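Local coordinates for protein RpfR (Cronobacter turicensis, PDB 6DGG) that folds as a PAS domain, an antiparallel sheet flanked by helices, and holds lauric acid in a pocket, at residues A[8-13]-A[103-108]. Numbering follows the deposited sequence.
Sequences SVIVIL and ICSGTD
Val-9 and Val-11 pair with Gly-106 and Cys-104 through four backbone hydrogen bonds, joining strands 9-13 and 102-108 antiparallel at the middle of the PAS sheet. Val-11 N reaches Cys-104 O at 3.1 Å, nearly straight (169°) and in the carbonyl plane; Cys-104 N returns to Val-11 O at 2.8 Å. At the Gly-106 pair both donors tilt out of the carbonyl planes. On the Val-11 face, Val-9 CG2 sits between its own backbone N and carbonyl carbon (chi1 -67° to CG1), which brings it 3.7 Å from Gly-106 CA. Leu-13 CD1 meets Cys-104 SG at 3.8 Å. On the other face Ile-10 CD1 lies against Ser-105, 3.6 Å from CA, while Ile-12 and Ile-103 touch loosely through their CG1 atoms. One water links Ser-8 OG (2.8 Å) to Thr-107 OG1, which also bonds Arg-87. Helix 24-30 packs on Val-9 and Val-11, and Asn-23 bonds the backbone of Ser-8 and Ile-10. With their backbone polar atoms paired across the strands, the side chain of Val-11 lies about 4 Å from the bound lauric acid, which Cys-104 also touches, consistent with a largely apolar patch of the pocket wall here.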
loop_
_atom_site.group_PDB
_atom_site.type_symbol
_atom_site.label_atom_id
_atom_site.label_comp_id
_atom_site.label_asym_id
_atom_site.label_seq_id
_atom_site.Cartn_x
_atom_site.Cartn_y
_atom_site.Cartn_z
ATOM N N SER A 8 6.955 -7.308 -6.457
ATOM C CA SER A 8 5.757 -6.615 -6.028
ATOM C C SER A 8 6.057 -5.828 -4.768
ATOM O O SER A 8 6.890 -6.228 -3.956
ATOM C CB SER A 8 4.666 -7.617 -5.704
ATOM O OG SER A 8 4.465 -8.510 -6.782
ATOM N N VAL A 9 5.361 -4.710 -4.606
ATOM C CA VAL A 9 5.347 -3.971 -3.350
ATOM C C VAL A 9 4.184 -4.501 -2.521
ATOM O O VAL A 9 3.022 -4.440 -2.943
ATOM C CB VAL A 9 5.257 -2.453 -3.583
ATOM C CG1 VAL A 9 6.529 -1.960 -4.249
ATOM C CG2 VAL A 9 4.044 -2.070 -4.414
ATOM N N ILE A 10 4.506 -5.101 -1.383
ATOM C CA ILE A 10 3.536 -5.792 -0.540
ATOM C C ILE A 10 3.435 -5.021 0.768
ATOM O O ILE A 10 4.408 -4.932 1.522
ATOM C CB ILE A 10 3.952 -7.253 -0.289
ATOM C CG1 ILE A 10 4.129 -7.997 -1.618
ATOM C CG2 ILE A 10 2.942 -7.954 0.581
ATOM C CD1 ILE A 10 2.915 -7.980 -2.554
ATOM N N VAL A 11 2.260 -4.456 1.029
ATOM C CA VAL A 11 2.009 -3.642 2.210
ATOM C C VAL A 11 0.727 -4.149 2.854
ATOM O O VAL A 11 -0.283 -4.350 2.169
ATOM C CB VAL A 11 1.901 -2.152 1.830
ATOM C CG1 VAL A 11 1.630 -1.286 3.056
ATOM C CG2 VAL A 11 3.182 -1.686 1.120
ATOM N N ILE A 12 0.775 -4.394 4.162
ATOM C CA ILE A 12 -0.384 -4.841 4.920
ATOM C C ILE A 12 -0.841 -3.684 5.795
ATOM O O ILE A 12 -0.020 -3.035 6.452
ATOM C CB ILE A 12 -0.063 -6.093 5.748
ATOM C CG1 ILE A 12 0.426 -7.207 4.815
ATOM C CG2 ILE A 12 -1.286 -6.544 6.544
ATOM C CD1 ILE A 12 0.843 -8.476 5.535
ATOM N N LEU A 13 -2.145 -3.409 5.770
ATOM C CA LEU A 13 -2.739 -2.254 6.430
ATOM C C LEU A 13 -3.831 -2.712 7.381
ATOM O O LEU A 13 -4.463 -3.752 7.173
ATOM C CB LEU A 13 -3.427 -1.352 5.406
ATOM C CG LEU A 13 -2.616 -0.823 4.231
ATOM C CD1 LEU A 13 -3.513 -0.032 3.290
ATOM C CD2 LEU A 13 -1.471 0.032 4.724
ATOM N N ILE A 103 -4.335 -6.949 2.781
ATOM C CA ILE A 103 -3.098 -7.196 2.046
ATOM C C ILE A 103 -3.181 -6.427 0.738
ATOM O O ILE A 103 -4.095 -6.652 -0.061
ATOM C CB ILE A 103 -2.901 -8.692 1.761
ATOM C CG1 ILE A 103 -2.848 -9.513 3.041
ATOM C CG2 ILE A 103 -1.605 -8.922 0.974
ATOM C CD1 ILE A 103 -3.041 -10.993 2.772
ATOM N N CYS A 104 -2.226 -5.532 0.504
ATOM C CA CYS A 104 -2.139 -4.776 -0.742
ATOM C C CYS A 104 -0.951 -5.292 -1.543
ATOM O O CYS A 104 0.198 -5.155 -1.118
ATOM C CB CYS A 104 -1.996 -3.282 -0.467
ATOM S SG CYS A 104 -3.324 -2.646 0.580
ATOM N N SER A 105 -1.228 -5.866 -2.708
ATOM C CA SER A 105 -0.217 -6.517 -3.534
ATOM C C SER A 105 -0.039 -5.684 -4.805
ATOM O O SER A 105 -0.871 -5.752 -5.721
ATOM C CB SER A 105 -0.663 -7.946 -3.834
ATOM O OG SER A 105 0.198 -8.600 -4.746
ATOM N N GLY A 106 1.047 -4.919 -4.863
ATOM C CA GLY A 106 1.232 -3.891 -5.881
ATOM C C GLY A 106 2.270 -4.215 -6.942
ATOM O O GLY A 106 3.317 -4.795 -6.653
ATOM N N THR A 107 1.964 -3.799 -8.169
ATOM C CA THR A 107 2.882 -3.836 -9.299
ATOM C C THR A 107 3.054 -2.413 -9.821
ATOM O O THR A 107 2.067 -1.682 -9.984
ATOM C CB THR A 107 2.328 -4.725 -10.421
ATOM O OG1 THR A 107 2.126 -6.051 -9.926
ATOM C CG2 THR A 107 3.278 -4.781 -11.622
ATOM N N ASP A 108 4.300 -2.016 -10.070
ATOM C CA ASP A 108 4.577 -0.726 -10.703
ATOM C C ASP A 108 4.168 -0.802 -12.176
ATOM O O ASP A 108 4.793 -1.519 -12.965
ATOM C CB ASP A 108 6.061 -0.395 -10.542
ATOM C CG ASP A 108 6.454 0.963 -11.118
ATOM O OD1 ASP A 108 5.648 1.581 -11.843
ATOM O OD2 ASP A 108 7.606 1.392 -10.854
HETATM O O HOH W 1 4.327 -7.408 -9.397
#